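Local structure of probable protein phosphatase 2C 50 (Oryza sativa subsp. japonica, 5ZCG) at residues V106-F111 / I227-V232; A82-L87 / E101-V106; P183-E188 / M213-G218. The protein probably removes phosphate from phosphoserine and phosphothreonine of target proteins, as a metal-dependent phosphatase of the PP2C family with magnesium bound at its active centre. The protein carries 5 engineered substitutions. One frame throughout, in Å; residues are numbered along the deposited sequence.

Interaction 1: V106-F111 / I227-V232; sequences VFTKCF and IPKPEV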
loop_
_atom_site.group_PDB
_atom_site.type_symbol
_atom_site.label_atom_id
_atom_site.label_comp_id
_atom_site.label_asym_id
_atom_site.label_seq_id
_atom_site.Cartn_x
_atom_site.Cartn_y
_atom_site.Cartn_z
ATOM N N VAL A 106 16.803 1.371 -13.083
ATOM C CA VAL A 106 15.726 0.880 -13.933
ATOM C C VAL A 106 14.529 0.456 -13.082
ATOM O O VAL A 106 13.377 0.776 -13.407
ATOM C CB VAL A 106 16.229 -0.247 -14.864
ATOM C CG1 VAL A 106 16.570 -1.517 -14.098
ATOM C CG2 VAL A 106 15.199 -0.540 -15.948
ATOM N N PHE A 107 14.777 -0.185 -11.933
ATOM C CA PHE A 107 13.642 -0.564 -11.091
ATOM C C PHE A 107 13.012 0.654 -10.419
ATOM O O PHE A 107 11.780 0.740 -10.307
ATOM C CB PHE A 107 14.075 -1.596 -10.054
ATOM C CG PHE A 107 13.931 -3.016 -10.521
ATOM C CD1 PHE A 107 12.676 -3.555 -10.765
ATOM C CD2 PHE A 107 15.043 -3.808 -10.717
ATOM C CE1 PHE A 107 12.542 -4.853 -11.195
ATOM C CE2 PHE A 107 14.912 -5.112 -11.152
ATOM C CZ PHE A 107 13.658 -5.634 -11.390
ATOM N N THR A 108 13.831 1.617 -9.985
ATOM C CA THR A 108 13.301 2.830 -9.372
ATOM C C THR A 108 12.424 3.594 -10.354
ATOM O O THR A 108 11.321 4.035 -10.004
ATOM C CB THR A 108 14.454 3.708 -8.879
ATOM O OG1 THR A 108 15.089 3.080 -7.759
ATOM C CG2 THR A 108 13.952 5.089 -8.467
ATOM N N LYS A 109 12.898 3.747 -11.597
ATOM C CA LYS A 109 12.135 4.462 -12.612
ATOM C C LYS A 109 10.866 3.711 -12.992
ATOM O O LYS A 109 9.822 4.331 -13.213
ATOM C CB LYS A 109 13.004 4.704 -13.851
ATOM C CG LYS A 109 13.752 6.037 -13.859
ATOM C CD LYS A 109 14.635 6.195 -12.628
ATOM C CE LYS A 109 14.882 7.655 -12.285
ATOM N NZ LYS A 109 15.300 7.816 -10.862
ATOM N N CYS A 110 10.926 2.377 -13.070
ATOM C CA CYS A 110 9.719 1.614 -13.377
ATOM C C CYS A 110 8.668 1.782 -12.281
ATOM O O CYS A 110 7.494 2.070 -12.563
ATOM C CB CYS A 110 10.072 0.140 -13.572
ATOM S SG CYS A 110 8.674 -1.001 -13.398
ATOM N N PHE A 111 9.076 1.616 -11.017
ATOM C CA PHE A 111 8.131 1.758 -9.911
ATOM C C PHE A 111 7.581 3.179 -9.838
ATOM O O PHE A 111 6.383 3.382 -9.589
ATOM C CB PHE A 111 8.799 1.367 -8.592
ATOM C CG PHE A 111 8.784 -0.120 -8.306
ATOM C CD1 PHE A 111 9.004 -1.043 -9.319
ATOM C CD2 PHE A 111 8.556 -0.589 -7.021
ATOM C CE1 PHE A 111 8.991 -2.408 -9.057
ATOM C CE2 PHE A 111 8.543 -1.954 -6.750
ATOM C CZ PHE A 111 8.760 -2.864 -7.768
ATOM N N ILE A 227 6.936 6.614 -0.036
ATOM C CA ILE A 227 7.530 6.795 -1.359
ATOM C C ILE A 227 7.460 5.476 -2.105
ATOM O O ILE A 227 7.395 4.389 -1.495
ATOM C CB ILE A 227 8.983 7.321 -1.261
ATOM C CG1 ILE A 227 9.803 6.440 -0.317
ATOM C CG2 ILE A 227 8.996 8.785 -0.832
ATOM C CD1 ILE A 227 11.294 6.647 -0.430
ATOM N N PRO A 228 7.492 5.515 -3.452
ATOM C CA PRO A 228 7.436 4.270 -4.226
ATOM C C PRO A 228 8.805 3.762 -4.643
ATOM O O PRO A 228 8.928 3.087 -5.671
ATOM C CB PRO A 228 6.604 4.672 -5.442
ATOM C CG PRO A 228 7.015 6.130 -5.681
ATOM C CD PRO A 228 7.418 6.708 -4.327
ATOM N N LYS A 229 9.834 4.055 -3.854
ATOM C CA LYS A 229 11.197 3.739 -4.258
ATOM C C LYS A 229 11.549 2.336 -3.791
ATOM O O LYS A 229 11.508 2.071 -2.582
ATOM C CB LYS A 229 12.186 4.738 -3.685
ATOM C CG LYS A 229 13.640 4.304 -3.824
ATOM C CD LYS A 229 14.558 5.483 -4.084
ATOM C CE LYS A 229 16.015 5.055 -4.179
ATOM N NZ LYS A 229 16.311 4.353 -5.458
ATOM N N PRO A 230 11.914 1.426 -4.686
ATOM C CA PRO A 230 12.199 0.052 -4.273
ATOM C C PRO A 230 13.645 -0.112 -3.825
ATOM O O PRO A 230 14.535 0.664 -4.182
ATOM C CB PRO A 230 11.940 -0.751 -5.554
ATOM C CG PRO A 230 12.322 0.196 -6.656
ATOM C CD PRO A 230 12.020 1.601 -6.146
ATOM N N GLU A 231 13.851 -1.121 -2.985
ATOM C CA GLU A 231 15.182 -1.605 -2.657
ATOM C C GLU A 231 15.460 -2.826 -3.524
ATOM O O GLU A 231 14.616 -3.727 -3.628
ATOM C CB GLU A 231 15.304 -1.950 -1.171
ATOM C CG GLU A 231 15.874 -0.815 -0.332
ATOM C CD GLU A 231 15.804 -1.089 1.162
ATOM O OE1 GLU A 231 16.408 -2.084 1.620
ATOM O OE2 GLU A 231 15.141 -0.306 1.878
ATOM N N VAL A 232 16.624 -2.835 -4.165
ATOM C CA VAL A 232 16.958 -3.812 -5.193
ATOM C C VAL A 232 18.108 -4.691 -4.717
ATOM O O VAL A 232 19.068 -4.210 -4.104
ATOM C CB VAL A 232 17.306 -3.104 -6.517
ATOM C CG1 VAL A 232 17.581 -4.113 -7.635
ATOM C CG2 VAL A 232 16.179 -2.149 -6.910
HETATM O O HOH W 1 10.805 4.641 -7.460
#

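Interaction 2: A82-L87 / E101-V106; sequences AALARL and EHWDDV. Engineered in segment 82-87: Ala82 (natural residue Glu), Ala83 (natural residue Glu), Ala85 (natural residue Lys).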
loop_
_atom_site.group_PDB
_atom_site.type_symbol
_atom_site.label_atom_id
_atom_site.label_comp_id
_atom_site.label_asym_id
_atom_site.label_seq_id
_atom_site.Cartn_x
_atom_site.Cartn_y
_atom_site.Cartn_z
ATOM N N ALA A 82 9.540 -2.676 -21.163
ATOM C CA ALA A 82 9.893 -1.548 -22.025
ATOM C C ALA A 82 11.140 -0.829 -21.520
ATOM O O ALA A 82 12.014 -0.449 -22.315
ATOM C CB ALA A 82 8.719 -0.574 -22.126
ATOM N N ALA A 83 11.244 -0.630 -20.203
ATOM C CA ALA A 83 12.406 0.056 -19.645
ATOM C C ALA A 83 13.678 -0.756 -19.849
ATOM O O ALA A 83 14.743 -0.189 -20.118
ATOM C CB ALA A 83 12.186 0.346 -18.157
ATOM N N LEU A 84 13.585 -2.082 -19.744
ATOM C CA LEU A 84 14.755 -2.926 -19.966
ATOM C C LEU A 84 15.201 -2.879 -21.421
ATOM O O LEU A 84 16.406 -2.842 -21.705
ATOM C CB LEU A 84 14.456 -4.364 -19.539
ATOM C CG LEU A 84 14.468 -4.599 -18.025
ATOM C CD1 LEU A 84 13.953 -5.988 -17.685
ATOM C CD2 LEU A 84 15.870 -4.392 -17.471
ATOM N N ALA A 85 14.250 -2.883 -22.360
ATOM C CA ALA A 85 14.636 -2.782 -23.768
ATOM C C ALA A 85 15.297 -1.434 -24.064
ATOM O O ALA A 85 16.355 -1.376 -24.713
ATOM C CB ALA A 85 13.415 -3.000 -24.663
ATOM N N ARG A 86 14.710 -0.345 -23.557
ATOM C CA ARG A 86 15.306 0.974 -23.748
ATOM C C ARG A 86 16.694 1.044 -23.121
ATOM O O ARG A 86 17.620 1.629 -23.700
ATOM C CB ARG A 86 14.401 2.053 -23.151
ATOM C CG ARG A 86 13.226 2.448 -24.031
ATOM C CD ARG A 86 12.319 3.470 -23.344
ATOM N NE ARG A 86 12.985 4.170 -22.245
ATOM C CZ ARG A 86 12.537 4.196 -20.992
ATOM N NH1 ARG A 86 11.418 3.560 -20.669
ATOM N NH2 ARG A 86 13.209 4.857 -20.057
ATOM N N LEU A 87 16.860 0.440 -21.941
ATOM C CA LEU A 87 18.150 0.483 -21.267
ATOM C C LEU A 87 19.199 -0.309 -22.036
ATOM O O LEU A 87 20.357 0.105 -22.102
ATOM C CB LEU A 87 18.010 -0.040 -19.838
ATOM C CG LEU A 87 19.293 -0.171 -19.015
ATOM C CD1 LEU A 87 20.020 1.165 -18.920
ATOM C CD2 LEU A 87 18.982 -0.733 -17.628
ATOM N N GLU A 101 24.070 0.049 -9.848
ATOM C CA GLU A 101 23.438 1.357 -9.950
ATOM C C GLU A 101 22.379 1.364 -11.041
ATOM O O GLU A 101 21.310 1.957 -10.872
ATOM C CB GLU A 101 24.495 2.428 -10.218
ATOM C CG GLU A 101 25.162 2.982 -8.966
ATOM C CD GLU A 101 26.307 3.931 -9.283
ATOM O OE1 GLU A 101 26.236 4.636 -10.315
ATOM O OE2 GLU A 101 27.281 3.968 -8.502
ATOM N N HIS A 102 22.643 0.693 -12.162
ATOM C CA HIS A 102 21.664 0.675 -13.241
ATOM C C HIS A 102 20.486 -0.237 -12.934
ATOM O O HIS A 102 19.361 0.062 -13.349
ATOM C CB HIS A 102 22.340 0.293 -14.554
ATOM C CG HIS A 102 23.050 1.438 -15.200
ATOM N ND1 HIS A 102 22.555 2.094 -16.307
ATOM C CD2 HIS A 102 24.198 2.075 -14.868
ATOM C CE1 HIS A 102 23.382 3.067 -16.645
ATOM N NE2 HIS A 102 24.389 3.075 -15.790
ATOM N N TRP A 103 20.706 -1.344 -12.222
ATOM C CA TRP A 103 19.569 -2.133 -11.753
ATOM C C TRP A 103 18.688 -1.292 -10.839
ATOM O O TRP A 103 17.455 -1.252 -10.997
ATOM C CB TRP A 103 20.056 -3.384 -11.022
ATOM C CG TRP A 103 20.408 -4.534 -11.921
ATOM C CD1 TRP A 103 21.632 -5.127 -12.056
ATOM C CD2 TRP A 103 19.521 -5.242 -12.799
ATOM N NE1 TRP A 103 21.562 -6.159 -12.964
ATOM C CE2 TRP A 103 20.279 -6.248 -13.436
ATOM C CE3 TRP A 103 18.161 -5.123 -13.107
ATOM C CZ2 TRP A 103 19.719 -7.131 -14.362
ATOM C CZ3 TRP A 103 17.610 -5.997 -14.032
ATOM C CH2 TRP A 103 18.389 -6.988 -14.648
ATOM N N ASP A 104 19.324 -0.581 -9.894
ATOM C CA ASP A 104 18.604 0.329 -9.010
ATOM C C ASP A 104 17.815 1.351 -9.809
ATOM O O ASP A 104 16.642 1.602 -9.517
ATOM C CB ASP A 104 19.577 1.054 -8.080
ATOM C CG ASP A 104 20.239 0.132 -7.084
ATOM O OD1 ASP A 104 19.797 -1.030 -6.952
ATOM O OD2 ASP A 104 21.208 0.574 -6.430
ATOM N N ASP A 105 18.439 1.940 -10.832
ATOM C CA ASP A 105 17.791 3.019 -11.564
ATOM C C ASP A 105 16.632 2.508 -12.408
ATOM O O ASP A 105 15.574 3.140 -12.456
ATOM C CB ASP A 105 18.810 3.748 -12.440
ATOM C CG ASP A 105 18.198 4.902 -13.203
ATOM O OD1 ASP A 105 17.791 5.887 -12.557
ATOM O OD2 ASP A 105 18.119 4.825 -14.445
ATOM N N VAL A 106 16.803 1.371 -13.083
ATOM C CA VAL A 106 15.726 0.880 -13.933
ATOM C C VAL A 106 14.529 0.456 -13.082
ATOM O O VAL A 106 13.377 0.776 -13.407
ATOM C CB VAL A 106 16.229 -0.247 -14.864
ATOM C CG1 VAL A 106 16.570 -1.517 -14.098
ATOM C CG2 VAL A 106 15.199 -0.540 -15.948
#

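Interaction 3: P183-E188 / M213-G218; sequences PDRKDE and MSRSIG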
loop_
_atom_site.group_PDB
_atom_site.type_symbol
_atom_site.label_atom_id
_atom_site.label_comp_id
_atom_site.label_asym_id
_atom_site.label_seq_id
_atom_site.Cartn_x
_atom_site.Cartn_y
_atom_site.Cartn_z
ATOM N N PRO A 183 7.893 1.456 9.253
ATOM C CA PRO A 183 8.191 2.848 9.630
ATOM C C PRO A 183 9.194 2.983 10.767
ATOM O O PRO A 183 9.893 4.002 10.842
ATOM C CB PRO A 183 6.815 3.403 10.026
ATOM C CG PRO A 183 5.829 2.508 9.336
ATOM C CD PRO A 183 6.455 1.152 9.330
ATOM N N ASP A 184 9.289 1.994 11.656
ATOM C CA ASP A 184 10.244 2.071 12.755
ATOM C C ASP A 184 11.645 1.608 12.370
ATOM O O ASP A 184 12.549 1.673 13.211
ATOM C CB ASP A 184 9.748 1.257 13.953
ATOM C CG ASP A 184 9.584 -0.211 13.634
ATOM O OD1 ASP A 184 8.986 -0.531 12.586
ATOM O OD2 ASP A 184 10.048 -1.047 14.439
ATOM N N ARG A 185 11.849 1.132 11.142
ATOM C CA ARG A 185 13.205 0.894 10.664
ATOM C C ARG A 185 13.998 2.190 10.783
ATOM O O ARG A 185 13.500 3.264 10.432
ATOM C CB ARG A 185 13.180 0.401 9.215
ATOM C CG ARG A 185 14.198 -0.688 8.902
ATOM C CD ARG A 185 14.010 -1.243 7.491
ATOM N NE ARG A 185 14.602 -0.376 6.476
ATOM C CZ ARG A 185 14.606 -0.642 5.173
ATOM N NH1 ARG A 185 14.045 -1.754 4.716
ATOM N NH2 ARG A 185 15.170 0.205 4.325
ATOM N N LYS A 186 15.228 2.088 11.296
ATOM C CA LYS A 186 15.959 3.278 11.735
ATOM C C LYS A 186 16.147 4.274 10.597
ATOM O O LYS A 186 15.919 5.479 10.765
ATOM C CB LYS A 186 17.312 2.871 12.323
ATOM C CG LYS A 186 18.127 4.040 12.855
ATOM C CD LYS A 186 19.481 3.582 13.383
ATOM C CE LYS A 186 19.828 4.265 14.699
ATOM N NZ LYS A 186 19.271 5.645 14.783
ATOM N N ASP A 187 16.532 3.784 9.417
ATOM C CA ASP A 187 16.721 4.676 8.280
ATOM C C ASP A 187 15.391 5.229 7.776
ATOM O O ASP A 187 15.309 6.398 7.377
ATOM C CB ASP A 187 17.461 3.943 7.162
ATOM C CG ASP A 187 16.769 2.653 6.748
ATOM O OD1 ASP A 187 15.930 2.150 7.528
ATOM O OD2 ASP A 187 17.068 2.132 5.655
ATOM N N GLU A 188 14.329 4.421 7.818
ATOM C CA GLU A 188 13.030 4.897 7.347
ATOM C C GLU A 188 12.448 5.937 8.297
ATOM O O GLU A 188 11.901 6.957 7.857
ATOM C CB GLU A 188 12.067 3.721 7.177
ATOM C CG GLU A 188 12.410 2.791 6.023
ATOM C CD GLU A 188 12.334 3.482 4.677
ATOM O OE1 GLU A 188 13.350 4.073 4.247
ATOM O OE2 GLU A 188 11.256 3.439 4.051
ATOM N N MET A 213 3.430 0.936 6.847
ATOM C CA MET A 213 4.541 0.760 5.930
ATOM C C MET A 213 5.053 2.131 5.512
ATOM O O MET A 213 4.287 3.095 5.416
ATOM C CB MET A 213 4.141 -0.034 4.685
ATOM C CG MET A 213 3.112 0.664 3.809
ATOM S SD MET A 213 2.676 -0.353 2.389
ATOM C CE MET A 213 3.050 -1.935 3.068
ATOM N N SER A 214 6.361 2.216 5.283
ATOM C CA SER A 214 7.002 3.474 4.923
ATOM C C SER A 214 7.146 3.660 3.417
ATOM O O SER A 214 7.483 4.763 2.975
ATOM C CB SER A 214 8.379 3.573 5.590
ATOM O OG SER A 214 9.111 2.374 5.438
ATOM N N ARG A 215 6.916 2.613 2.626
ATOM C CA ARG A 215 6.988 2.699 1.176
ATOM C C ARG A 215 5.840 1.904 0.578
ATOM O O ARG A 215 5.445 0.866 1.121
ATOM C CB ARG A 215 8.323 2.169 0.630
ATOM C CG ARG A 215 9.541 2.755 1.316
ATOM C CD ARG A 215 10.772 2.700 0.443
ATOM N NE ARG A 215 11.966 2.996 1.225
ATOM C CZ ARG A 215 13.206 2.896 0.764
ATOM N NH1 ARG A 215 13.421 2.504 -0.487
ATOM N NH2 ARG A 215 14.231 3.187 1.556
ATOM N N SER A 216 5.314 2.396 -0.537
ATOM C CA SER A 216 4.250 1.722 -1.272
ATOM C C SER A 216 4.105 2.396 -2.628
ATOM O O SER A 216 4.721 3.431 -2.900
ATOM C CB SER A 216 2.921 1.757 -0.509
ATOM O OG SER A 216 2.123 2.844 -0.940
ATOM N N ILE A 217 3.288 1.785 -3.480
ATOM C CA ILE A 217 2.829 2.390 -4.723
ATOM C C ILE A 217 1.436 2.950 -4.475
ATOM O O ILE A 217 0.568 2.249 -3.947
ATOM C CB ILE A 217 2.819 1.369 -5.876
ATOM C CG1 ILE A 217 4.240 0.875 -6.163
ATOM C CG2 ILE A 217 2.182 1.976 -7.126
ATOM C CD1 ILE A 217 4.356 0.059 -7.427
ATOM N N GLY A 218 1.220 4.209 -4.845
ATOM C CA GLY A 218 -0.051 4.854 -4.571
ATOM C C GLY A 218 0.028 5.675 -3.301
ATOM O O GLY A 218 1.086 6.237 -3.006
#

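Interaction 1: V106-F111 / I227-V232
Within segment 106-111, Phe107 is the first residue to meet segment 227-232. Its CB lies 3.8 Å from CG2 of Val232. Farther out, the ring atom CD2 passes obliquely by CG1 of the same valine. The carbonyl side of Phe107 is used as well: CG of Pro230 sits 3.7 Å from Phe107 O. That oxygen accepts the helix bond from Phe111 N; the proline carbon packs against it. Thr108 comes next, with OG1 beside its backbone N (chi1 -69°). In this position OG1 bonds to Asp104 O, one helical turn back, and accepts a bond of 2.9 Å from Lys229 NZ. The lysine chain bends at chi2 and chi4 to bring its amino end there. CD of Pro230 rests 3.7 Å from Thr108 CA, with its ring crossing the threonine side chain at about a right angle. A water donates both to Thr108 O and to Pro228 O, and so ties the two backbones together.

The contact belongs to the alpha-beta-beta-alpha sandwich of the PP2C fold. It lays helix 99-118 on the loop that runs into strand 231-236 of the curled sheet. The rings of Phe107 and Phe111 also pack on strands 143-151 and 155-161 of that sheet.

Phe111 ends the segment one turn after Phe107. Its CG is anti to the carbonyl carbon (chi1 -84°). Pro230 covers one face of the ring, offset toward the rim, in a CH-pi contact with CB 4.1 Å from the ring centroid and 29° off the normal. Pro228 O approaches differently: it lies near the ring plane at the edge, 3.4 Å from Phe111 CB.

Interaction 2: A82-L87 / E101-V106
Leu87 has CG anti to its backbone N (chi1 175°), which extends both methyl groups toward helix 99-118. Leu84 has CG beside its backbone N, and only the end of its chain reaches across. On the other helix, Val106 has CG2 anti to the backbone N and CG1 in the crowded place between N and the carbonyl carbon (chi1 69°). CG2 is therefore the branch that faces segment 82-87.

Val106 is met by three residues. CB of Ala83, an engineered alanine in place of the natural glutamate, touches Val106 CG2 at 3.8 Å. CD2 of Leu87 crosses at about a right angle and lies 3.9 Å from Val106 CB. CD2 of Leu84 is looser, 4.2 Å from Val106 CG2. The same Leu84 methyl approaches the indole of Trp103 obliquely at CZ3.

The second methyl of Leu87, CD1, comes to the edge of the His102 ring, 3.8 Å from ND1 and near the ring plane. This nitrogen is buried by the contact and has no polar partner in the model. The rest of the contact is apolar packing, so burying the nitrogen probably carries some cost.

The two helical segments run roughly antiparallel, at 139°, with axes 11.2 Å apart at closest. That is a wide spacing, and side-chain ends bridge it. Leu33 of a nearby loop packs on both Leu87 and His102, and its carbonyl accepts the bond from Trp103 NE1. Beneath the pair lies the curled sheet: Leu84 rests on Phe26 and Ala27 of strand 18-28, and Trp103 on Val234 of strand 231-236.

Interaction 3: P183-E188 / M213-G218
A buried salt bridge joins the first turn of helix 186-194 to the loop that leads into the short strand 217-218 of the PP2C fold. Glu188 carries it from the helix, with CG beside its backbone N and the chain bent at chi2 (-63°). Arg215 answers with a chain extended from CG to NE and grips the carboxylate side-on. NE gives a bond of 2.9 Å to Glu188 OE2, and NH2 one of 3.0 Å to Glu188 OE1. Both oxygens lie close to the guanidinium plane, but the carboxylate is turned 48° against it, so both nitrogens meet it from above its plane. The anti lone pair of Glu188 OE2 takes a further bond of 2.8 Å from Ser214 OG. An alanine at Glu188 would probably loosen Arg215, still bonded to Lys229 O, and rob the buried Ser214 hydroxyl of its acceptor.

Arg185, at the N-cap position, pairs side-on with Asp187 in the same segment. Its NH2 comes within 4.2 Å of Arg215 NH2, a like-charge approach that Glu231, salt-bridged to Arg185, probably eases. CG of Pro183 packs 3.8 Å from Met213 N.

Arg191 of helix 186-194 is a third partner of Glu188 OE2 and also bonds Ser214 O. Pro183 touches Val207 of strand 205-207. Met213, its side chain about 8 Å from a bound magnesium ion but not a ligand, leans on Thr145 of strand 143-151.

Interactions 1 and 2 share helix 99-118 and its residue Val106. Interaction 1 sets this helix on the approach to strand 231-236, and interaction 2 sets it beside helix 67-91. They meet where Val232 packs on Trp103 and Asp104. Interactions 1 and 2 are both only partly buried, whereas interaction 3 is a buried contact. Their chemistry differs with their place: the buried one is ionic, the helix pair is mainly apolar, and interaction 1 mixes proline and aromatic packing with a lysine-threonine bond and a bridging water. Interactions 1 and 3 are joined by a salt bridge from Glu231 to Arg185, and probably by Arg215 to Lys229 O. Interactions 2 and 3 do not touch.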